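Local coordinates for protein klebicin C activity (PDB 7NNA) that probably mediates import of a Klebsiella bacteriocin into target cells, as a Tol-binding domain linked to a toxin route through the efflux channel TolC, at residues T33-L36 / A37-A41; Q141-I144 / E145-Q149; A164-I167 / A168-A172. All blocks are in the same frame, centred on the assembly; numbering follows the deposited sequence. Where two conformers were deposited one is given.

The chain is essentially two long helices, 14-79 and 93-197, that follow each other in sequence and pack side by side as a helical hairpin. Interaction 1 lies on the first helix. Interactions 2 and 3 follow on the second. The centres of interactions 1 and 2 are about 9 Å apart, and the two meet across the hairpin: Gln40 reaches Glu145, and the Leu36 side chain packs on the backbone of Lys147. Interaction 3 stands about 32 Å from interaction 1 and about 34 Å from interaction 2, centre to centre, and touches neither. Interactions 1 and 2 thus share one level of a long, thin rod, and interaction 3 lies farther along the second helix.

Interaction 1. Residues T33-L36 / A37-A41; sequences TENL and AKTQA
Thr39 and Asn35 meet one turn apart on helix 14-79, and their bonds all fall on one backbone oxygen. Thr39 OG1 donates to Asn35 O at 2.8 Å, and Thr39 N donates to the same oxygen at 3.0 Å. The two donors come from opposite faces of the carbonyl plane, with OG1 tilted 34° from it. The hydroxyl gets there because OG1 sits beside the backbone N (chi1 -60°), which turns it back along the helix. CG2 then lies anti to that N.

The other backbone bonds are of the ordinary i to i+4 kind. Ala37 N binds Thr33 O at 2.8 Å. Gln40 N binds Leu36 O.

Water supplies a third kind of link. The Lys38 chain runs back over the Glu34 carbonyl, with CG 3.4 Å from Glu34 O, and bends at its last torsion (chi4 66°). One water accepts from Lys38 NZ at 3.0 Å and donates to Glu34 O, which also takes the backbone N-H of Lys38.

Elsewhere, Thr33 OG1 bonds to Glu155 and to Ala29 O, and Gln40 NE2 to Glu145, while Leu36 packs on Ala151 of helix 93-197. A threonine hydroxyl bonded to the carbonyl four residues earlier, as in both Thr39 and Thr33, is a familiar feature of alpha helices, found here in a two-helix antiparallel hairpin.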
ATOM      1  N   THR A  33      -9.277  -0.606 -11.658  1.00 17.39           N
ATOM      2  CA  THR A  33      -7.961  -1.241 -11.528  1.00 18.82           C
ATOM      3  C   THR A  33      -6.843  -0.195 -11.552  1.00 19.87           C
ATOM      4  O   THR A  33      -5.958  -0.255 -10.708  1.00 19.88           O
ATOM      5  CB  THR A  33      -7.749  -2.216 -12.700  1.00 19.86           C
ATOM      6  OG1 THR A  33      -8.714  -3.215 -12.638  1.00 20.21           O
ATOM      7  CG2 THR A  33      -6.322  -2.881 -12.697  1.00 21.48           C
ATOM      8  N   GLU A  34      -6.894   0.753 -12.471  0.58 20.87           N
ATOM      9  CA  GLU A  34      -5.875   1.797 -12.578  0.58 21.67           C
ATOM     10  C   GLU A  34      -5.790   2.626 -11.298  0.58 23.07           C
ATOM     11  O   GLU A  34      -4.676   2.994 -10.882  0.58 23.04           O
ATOM     12  CB  GLU A  34      -6.156   2.692 -13.806  0.58 24.31           C
ATOM     13  CG  GLU A  34      -5.884   2.011 -15.142  0.58 27.64           C
ATOM     14  CD  GLU A  34      -6.493   2.641 -16.394  0.58 36.29           C
ATOM     15  OE1 GLU A  34      -7.301   3.591 -16.272  0.58 34.33           O
ATOM     16  OE2 GLU A  34      -6.198   2.141 -17.503  0.58 38.04           O
ATOM     17  N   ASN A  35      -6.947   2.949 -10.696  1.00 22.31           N
ATOM     18  CA  ASN A  35      -7.015   3.705  -9.434  1.00 22.95           C
ATOM     19  C   ASN A  35      -6.370   2.910  -8.297  1.00 21.48           C
ATOM     20  O   ASN A  35      -5.594   3.469  -7.506  1.00 20.55           O
ATOM     21  CB  ASN A  35      -8.472   4.110  -9.111  1.00 23.69           C
ATOM     22  CG  ASN A  35      -8.627   4.826  -7.763  1.00 28.45           C
ATOM     23  OD1 ASN A  35      -8.122   5.930  -7.612  1.00 31.84           O
ATOM     24  ND2 ASN A  35      -9.267   4.174  -6.729  1.00 28.09           N
ATOM     25  N   LEU A  36      -6.614   1.586  -8.272  1.00 18.78           N
ATOM     26  CA  LEU A  36      -6.005   0.750  -7.279  1.00 18.51           C
ATOM     27  C   LEU A  36      -4.529   0.549  -7.498  1.00 19.84           C
ATOM     28  O   LEU A  36      -3.777   0.474  -6.502  1.00 20.06           O
ATOM     29  CB  LEU A  36      -6.761  -0.614  -7.153  1.00 17.81           C
ATOM     30  CG  LEU A  36      -7.905  -0.503  -6.113  1.00 18.29           C
ATOM     31  CD1 LEU A  36      -8.950  -1.613  -6.366  1.00 19.99           C
ATOM     32  CD2 LEU A  36      -7.362  -0.630  -4.623  1.00 19.03           C
ATOM     33  N   ALA A  37      -4.106   0.499  -8.744  1.00 20.74           N
ATOM     34  CA  ALA A  37      -2.681   0.328  -9.066  1.00 23.29           C
ATOM     35  C   ALA A  37      -1.917   1.599  -8.615  1.00 24.29           C
ATOM     36  O   ALA A  37      -0.815   1.501  -8.043  1.00 25.19           O
ATOM     37  CB  ALA A  37      -2.537   0.098 -10.559  1.00 25.70           C
ATOM     38  N   LYS A  38      -2.506   2.784  -8.851  1.00 22.41           N
ATOM     39  CA  LYS A  38      -1.850   4.032  -8.414  1.00 23.84           C
ATOM     40  C   LYS A  38      -1.812   4.074  -6.884  1.00 23.17           C
ATOM     41  O   LYS A  38      -0.791   4.509  -6.295  1.00 22.54           O
ATOM     42  CB  LYS A  38      -2.626   5.242  -8.952  1.00 28.31           C
ATOM     43  CG  LYS A  38      -2.237   5.378 -10.425  1.00 40.09           C
ATOM     44  CD  LYS A  38      -2.744   6.594 -11.157  1.00 51.70           C
ATOM     45  CE  LYS A  38      -1.953   6.827 -12.445  1.00 59.70           C
ATOM     46  NZ  LYS A  38      -2.157   5.732 -13.449  1.00 63.98           N
ATOM     47  N   THR A  39      -2.901   3.625  -6.251  1.00 20.53           N
ATOM     48  CA  THR A  39      -2.980   3.562  -4.770  1.00 21.89           C
ATOM     49  C   THR A  39      -1.907   2.617  -4.220  1.00 21.67           C
ATOM     50  O   THR A  39      -1.269   2.936  -3.187  1.00 22.59           O
ATOM     51  CB  THR A  39      -4.365   3.089  -4.292  1.00 22.08           C
ATOM     52  OG1 THR A  39      -5.358   4.041  -4.772  1.00 23.78           O
ATOM     53  CG2 THR A  39      -4.448   3.133  -2.796  1.00 23.71           C
ATOM     54  N   GLN A  40      -1.705   1.490  -4.883  1.00 19.73           N
ATOM     55  CA  GLN A  40      -0.680   0.527  -4.433  1.00 21.06           C
ATOM     56  C   GLN A  40       0.693   1.133  -4.479  1.00 23.03           C
ATOM     57  O   GLN A  40       1.474   1.015  -3.493  1.00 22.61           O
ATOM     58  CB  GLN A  40      -0.762  -0.773  -5.288  1.00 19.58           C
ATOM     59  CG  GLN A  40       0.131  -1.906  -4.822  1.00 22.33           C
ATOM     60  CD  GLN A  40       1.606  -1.745  -5.170  1.00 26.70           C
ATOM     61  OE1 GLN A  40       1.976  -1.101  -6.169  1.00 27.12           O
ATOM     62  NE2 GLN A  40       2.498  -2.375  -4.387  1.00 23.84           N
ATOM     63  N   ALA A  41       0.997   1.798  -5.600  1.00 23.85           N
ATOM     64  CA  ALA A  41       2.343   2.403  -5.804  1.00 25.54           C
ATOM     65  C   ALA A  41       2.546   3.520  -4.777  1.00 25.72           C
ATOM     66  O   ALA A  41       3.630   3.613  -4.183  1.00 26.63           O
ATOM     67  CB  ALA A  41       2.458   2.958  -7.249  1.00 25.48           C
TER
HETATM   68  O   HOH W   1      -2.243   2.836 -12.695  1.00 43.90           O

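Interaction 2. Residues Q141-I144 / E145-Q149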
ATOM      1  N   GLN A 141      -0.599  -1.584   2.767  1.00 20.18           N
ATOM      2  CA  GLN A 141      -0.093  -1.965   1.449  1.00 19.48           C
ATOM      3  C   GLN A 141      -0.583  -3.373   1.034  1.00 20.23           C
ATOM      4  O   GLN A 141      -1.057  -3.540  -0.094  1.00 19.57           O
ATOM      5  CB  GLN A 141       1.458  -1.916   1.443  1.00 19.66           C
ATOM      6  CG  GLN A 141       1.968  -2.090  -0.021  1.00 20.79           C
ATOM      7  CD  GLN A 141       3.486  -2.180  -0.066  1.00 24.16           C
ATOM      8  OE1 GLN A 141       4.167  -1.564   0.765  1.00 24.79           O
ATOM      9  NE2 GLN A 141       4.025  -2.980  -0.980  1.00 22.75           N
ATOM     10  N   ALA A 142      -0.488  -4.375   1.920  1.00 21.60           N
ATOM     11  CA  ALA A 142      -0.930  -5.755   1.615  1.00 23.07           C
ATOM     12  C   ALA A 142      -2.459  -5.759   1.363  1.00 22.92           C
ATOM     13  O   ALA A 142      -2.924  -6.490   0.482  1.00 22.31           O
ATOM     14  CB  ALA A 142      -0.571  -6.700   2.789  1.00 24.99           C
ATOM     15  N   GLU A 143      -3.217  -4.933   2.081  1.00 21.85           N
ATOM     16  CA  GLU A 143      -4.688  -4.885   1.856  1.00 22.81           C
ATOM     17  C   GLU A 143      -4.997  -4.263   0.507  1.00 21.66           C
ATOM     18  O   GLU A 143      -5.889  -4.736  -0.207  1.00 21.45           O
ATOM     19  CB  GLU A 143      -5.409  -4.192   3.004  1.00 27.49           C
ATOM     20  CG  GLU A 143      -6.912  -4.074   2.744  1.00 34.94           C
ATOM     21  CD  GLU A 143      -7.672  -5.369   2.440  0.80 43.91           C
ATOM     22  OE1 GLU A 143      -7.226  -6.461   2.867  0.80 44.92           O
ATOM     23  OE2 GLU A 143      -8.745  -5.282   1.806  0.80 45.38           O
ATOM     24  N   ILE A 144      -4.307  -3.185   0.142  0.63 21.16           N
ATOM     25  CA  ILE A 144      -4.458  -2.617  -1.213  0.63 19.87           C
ATOM     26  C   ILE A 144      -4.088  -3.628  -2.286  0.63 18.48           C
ATOM     27  O   ILE A 144      -4.772  -3.729  -3.315  0.63 17.92           O
ATOM     28  CB  ILE A 144      -3.624  -1.317  -1.378  0.63 21.14           C
ATOM     29  CG1 ILE A 144      -4.279  -0.175  -0.551  0.63 22.15           C
ATOM     30  CG2 ILE A 144      -3.546  -0.897  -2.878  0.63 21.74           C
ATOM     31  CD1 ILE A 144      -5.756   0.091  -0.861  0.63 24.50           C
ATOM     32  N   GLU A 145      -3.024  -4.383  -2.073  1.00 17.33           N
ATOM     33  CA  GLU A 145      -2.628  -5.408  -3.075  1.00 17.50           C
ATOM     34  C   GLU A 145      -3.735  -6.475  -3.203  1.00 19.22           C
ATOM     35  O   GLU A 145      -4.028  -6.925  -4.343  1.00 20.30           O
ATOM     36  CB  GLU A 145      -1.279  -6.052  -2.659  1.00 19.59           C
ATOM     37  CG  GLU A 145      -0.181  -5.000  -2.849  1.00 20.31           C
ATOM     38  CD  GLU A 145       1.147  -5.229  -2.169  1.00 26.16           C
ATOM     39  OE1 GLU A 145       1.259  -6.144  -1.315  1.00 26.63           O
ATOM     40  OE2 GLU A 145       2.093  -4.506  -2.531  1.00 25.22           O
ATOM     41  N   ARG A 146      -4.379  -6.858  -2.086  0.60 20.03           N
ATOM     42  CA  ARG A 146      -5.474  -7.854  -2.193  0.60 20.10           C
ATOM     43  C   ARG A 146      -6.639  -7.250  -3.005  0.60 19.50           C
ATOM     44  O   ARG A 146      -7.233  -7.924  -3.862  0.60 19.56           O
ATOM     45  CB  ARG A 146      -5.954  -8.236  -0.783  0.60 22.64           C
ATOM     46  CG  ARG A 146      -6.836  -9.464  -0.731  0.60 24.67           C
ATOM     47  CD  ARG A 146      -7.557  -9.578   0.652  0.60 31.55           C
ATOM     48  NE  ARG A 146      -8.482  -8.447   0.837  0.60 29.79           N
ATOM     49  CZ  ARG A 146      -9.689  -8.370   0.302  0.60 33.62           C
ATOM     50  NH1 ARG A 146     -10.184  -9.394  -0.390  0.60 31.28           N
ATOM     51  NH2 ARG A 146     -10.413  -7.267   0.445  0.60 35.45           N
ATOM     52  N   LYS A 147      -6.944  -5.970  -2.765  1.00 18.03           N
ATOM     53  CA  LYS A 147      -8.057  -5.310  -3.498  1.00 18.51           C
ATOM     54  C   LYS A 147      -7.673  -5.146  -4.979  1.00 17.64           C
ATOM     55  O   LYS A 147      -8.526  -5.278  -5.857  1.00 17.20           O
ATOM     56  CB  LYS A 147      -8.340  -3.908  -2.885  1.00 20.71           C
ATOM     57  CG  LYS A 147      -9.048  -4.029  -1.531  1.00 27.04           C
ATOM     58  CD  LYS A 147      -9.738  -2.689  -1.201  1.00 30.48           C
ATOM     59  CE  LYS A 147     -10.728  -2.894  -0.076  1.00 35.78           C
ATOM     60  NZ  LYS A 147     -10.018  -3.002   1.190  1.00 35.87           N
ATOM     61  N   LEU A 148      -6.405  -4.854  -5.265  1.00 16.16           N
ATOM     62  CA  LEU A 148      -5.943  -4.698  -6.650  1.00 17.64           C
ATOM     63  C   LEU A 148      -6.071  -6.044  -7.388  1.00 18.75           C
ATOM     64  O   LEU A 148      -6.480  -6.059  -8.567  1.00 18.51           O
ATOM     65  CB  LEU A 148      -4.477  -4.241  -6.636  1.00 17.70           C
ATOM     66  CG  LEU A 148      -3.770  -4.159  -8.039  1.00 20.39           C
ATOM     67  CD1 LEU A 148      -4.598  -3.224  -9.069  1.00 20.14           C
ATOM     68  CD2 LEU A 148      -2.296  -3.659  -7.874  1.00 19.47           C
ATOM     69  N   GLN A 149      -5.748  -7.159  -6.715  1.00 17.80           N
ATOM     70  CA  GLN A 149      -5.939  -8.484  -7.364  1.00 19.91           C
ATOM     71  C   GLN A 149      -7.459  -8.698  -7.673  1.00 19.29           C
ATOM     72  O   GLN A 149      -7.797  -9.180  -8.772  1.00 18.27           O
ATOM     73  CB  GLN A 149      -5.433  -9.621  -6.474  1.00 19.86           C
ATOM     74  CG  GLN A 149      -5.773 -11.028  -6.985  1.00 27.10           C
ATOM     75  CD  GLN A 149      -4.829 -11.994  -6.283  1.00 35.15           C
ATOM     76  OE1 GLN A 149      -3.701 -12.237  -6.742  1.00 36.21           O
ATOM     77  NE2 GLN A 149      -5.240 -12.548  -5.142  1.00 38.83           N
TER
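Glu143 is held by two basic side chains of the next helical turn, Arg146 and Lys147, which share its OE2. Arg146, in one of its two conformers, grips the carboxylate side-on. Its NE donates to Glu143 OE1 at 3.1 Å and its NH2 to Glu143 OE2 at 2.9 Å. The two flat groups are nearly coplanar, 29° apart, and the side chains run alongside each other. Lys147 NZ reaches Glu143 OE2 at 2.7 Å from the other side. It uses the anti lone pair, while NH2 uses the syn one. The bend of Glu143 at chi2 (55°) turns its carboxylate toward these partners on the following turn. In this conformer, three donors would probably favour its charged form and limit its rotation.

Gln141 and Glu145 form a separate pair. Gln141 NE2 donates to Glu145 OE2 at 2.9 Å, nearly straight at 167°. The carboxylate oxygen lies in the amide plane, but the nitrogen comes from above the carboxylate plane. Glu145 OE2 thus ties together Gln141 of its own helix and Gln40 of helix 14-79, which also bonds to it. The i to i+3 and i to i+4 ion pairs of Glu143 make a salt-bridge network typical of a charge-rich alpha helix in a long helical hairpin.

Interaction 3. Residues A164-I167 / A168-A172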
ATOM      1  N   ALA A 164     -17.178 -10.898 -25.846  1.00 31.46           N
ATOM      2  CA  ALA A 164     -18.167 -11.865 -26.274  1.00 31.86           C
ATOM      3  C   ALA A 164     -19.405 -11.148 -26.827  1.00 29.88           C
ATOM      4  O   ALA A 164     -19.997 -11.634 -27.802  1.00 28.72           O
ATOM      5  CB  ALA A 164     -18.535 -12.786 -25.118  1.00 31.81           C
ATOM      6  N   ASP A 165     -19.811 -10.053 -26.192  1.00 28.22           N
ATOM      7  CA  ASP A 165     -20.969  -9.298 -26.666  1.00 27.29           C
ATOM      8  C   ASP A 165     -20.711  -8.651 -27.992  1.00 26.43           C
ATOM      9  O   ASP A 165     -21.613  -8.641 -28.852  1.00 25.45           O
ATOM     10  CB  ASP A 165     -21.453  -8.243 -25.641  1.00 25.22           C
ATOM     11  CG  ASP A 165     -22.036  -8.848 -24.354  1.00 31.85           C
ATOM     12  OD1 ASP A 165     -22.238 -10.062 -24.305  1.00 31.43           O
ATOM     13  OD2 ASP A 165     -22.197  -8.114 -23.378  1.00 33.09           O
ATOM     14  N   ARG A 166     -19.513  -8.120 -28.188  1.00 27.59           N
ATOM     15  CA  ARG A 166     -19.178  -7.517 -29.494  1.00 30.19           C
ATOM     16  C   ARG A 166     -19.208  -8.602 -30.616  1.00 32.27           C
ATOM     17  O   ARG A 166     -19.737  -8.355 -31.717  1.00 31.50           O
ATOM     18  CB  ARG A 166     -17.791  -6.857 -29.449  1.00 32.80           C
ATOM     19  CG  ARG A 166     -17.526  -5.973 -30.649  1.00 38.32           C
ATOM     20  CD  ARG A 166     -16.062  -5.656 -30.744  1.00 46.13           C
ATOM     21  NE  ARG A 166     -15.466  -6.582 -31.683  1.00 55.70           N
ATOM     22  CZ  ARG A 166     -14.723  -7.624 -31.364  1.00 59.70           C
ATOM     23  NH1 ARG A 166     -14.384  -7.840 -30.101  1.00 59.12           N
ATOM     24  NH2 ARG A 166     -14.264  -8.435 -32.317  1.00 62.17           N
ATOM     25  N   ILE A 167     -18.642  -9.777 -30.359  1.00 33.55           N
ATOM     26  CA  ILE A 167     -18.621 -10.848 -31.365  1.00 34.17           C
ATOM     27  C   ILE A 167     -20.057 -11.325 -31.622  1.00 33.08           C
ATOM     28  O   ILE A 167     -20.407 -11.599 -32.787  1.00 34.79           O
ATOM     29  CB  ILE A 167     -17.628 -11.992 -30.927  1.00 37.46           C
ATOM     30  CG1 ILE A 167     -16.188 -11.543 -31.067  1.00 40.03           C
ATOM     31  CG2 ILE A 167     -17.838 -13.351 -31.657  1.00 40.41           C
ATOM     32  CD1 ILE A 167     -15.228 -12.417 -30.247  1.00 43.82           C
ATOM     33  N   ALA A 168     -20.913 -11.370 -30.578  1.00 32.10           N
ATOM     34  CA  ALA A 168     -22.319 -11.792 -30.777  1.00 32.07           C
ATOM     35  C   ALA A 168     -23.035 -10.772 -31.656  1.00 31.66           C
ATOM     36  O   ALA A 168     -23.812 -11.146 -32.542  1.00 31.82           O
ATOM     37  CB  ALA A 168     -23.029 -11.894 -29.425  1.00 31.58           C
ATOM     38  N   ALA A 169     -22.750  -9.465 -31.449  1.00 29.36           N
ATOM     39  CA  ALA A 169     -23.351  -8.427 -32.282  1.00 29.70           C
ATOM     40  C   ALA A 169     -22.914  -8.581 -33.741  1.00 31.32           C
ATOM     41  O   ALA A 169     -23.752  -8.479 -34.694  1.00 30.54           O
ATOM     42  CB  ALA A 169     -23.000  -7.041 -31.714  1.00 28.79           C
ATOM     43  N   GLU A 170     -21.625  -8.893 -33.951  1.00 31.57           N
ATOM     44  CA  GLU A 170     -21.095  -9.091 -35.314  1.00 33.17           C
ATOM     45  C   GLU A 170     -21.724 -10.310 -35.995  1.00 35.85           C
ATOM     46  O   GLU A 170     -22.061 -10.263 -37.199  1.00 37.72           O
ATOM     47  CB  GLU A 170     -19.563  -9.246 -35.227  1.00 34.95           C
ATOM     48  CG  GLU A 170     -18.876  -7.960 -34.801  1.00 38.43           C
ATOM     49  CD  GLU A 170     -17.392  -8.105 -34.482  1.00 51.69           C
ATOM     50  OE1 GLU A 170     -16.806  -9.157 -34.833  1.00 57.13           O
ATOM     51  OE2 GLU A 170     -16.803  -7.153 -33.915  1.00 48.83           O
ATOM     52  N   LYS A 171     -21.927 -11.386 -35.227  0.50 35.60           N
ATOM     53  CA  LYS A 171     -22.528 -12.626 -35.719  0.50 36.59           C
ATOM     54  C   LYS A 171     -23.981 -12.422 -36.067  0.50 37.20           C
ATOM     55  O   LYS A 171     -24.443 -12.967 -37.080  0.50 38.39           O
ATOM     56  CB  LYS A 171     -22.405 -13.735 -34.645  0.50 38.64           C
ATOM     57  CG  LYS A 171     -22.827 -15.134 -35.120  0.50 41.69           C
ATOM     58  CD  LYS A 171     -22.296 -16.181 -34.117  0.50 46.79           C
ATOM     59  CE  LYS A 171     -23.103 -17.461 -34.036  0.50 51.24           C
ATOM     60  NZ  LYS A 171     -22.328 -18.527 -33.351  0.50 53.98           N
ATOM     61  N   ALA A 172     -24.713 -11.627 -35.272  1.00 36.22           N
ATOM     62  CA  ALA A 172     -26.129 -11.354 -35.557  1.00 37.51           C
ATOM     63  C   ALA A 172     -26.263 -10.571 -36.855  1.00 39.54           C
ATOM     64  O   ALA A 172     -27.183 -10.820 -37.637  1.00 39.67           O
ATOM     65  CB  ALA A 172     -26.778 -10.578 -34.401  1.00 36.34           C
TER
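Arg166 and Glu170, one turn apart on helix 93-197, form the salt bridge of this contact. Arg166 NE donates to Glu170 OE2 at 2.7 Å. The bond is short but bent, with an angle of 134° at the hydrogen. It meets the oxygen on its syn side, yet well out of the carboxylate plane. The guanidinium and carboxylate are turned 60° against each other, and OE2 sits at the edge of the guanidinium. Arg166 NH2 comes within 3.3 Å of the same oxygen, though the pair is bonded through NE. The Arg166 chain starts out extended (chi1 -168°) and then bends about CG-CD. Its NH1 points to a second acid, Glu163, with which it makes another salt bridge. One guanidinium therefore links acidic side chains before and after it in the chain.

Glu170 leans back along the helix to meet it. Its CG lies beside the backbone N, and the chain beyond is extended. This lays Glu170 CG against Arg166 O at 3.2 Å. An arginine followed four residues later by a glutamate is an i to i+4 ion pair of the kind seen on charge-rich alpha helices, and this one lies on the second arm of the antiparallel helical hairpin.

The backbone bonds follow the same spacing. Glu170 N binds Arg166 O at 3.0 Å, and Lys171 N binds Ile167 O at 2.9 Å. Ala168 N binds Ala164 O in the same way.

Carbon contacts along the helix are slight and are made with carbonyl oxygens: Ala168 CB lies 3.4 Å from Ala164 O. Asp165 OD2 bonds to Ser22 of helix 14-79 and makes a salt bridge with Lys161 of its own helix. Ala169 and Glu170 touch Arg16 of helix 14-79.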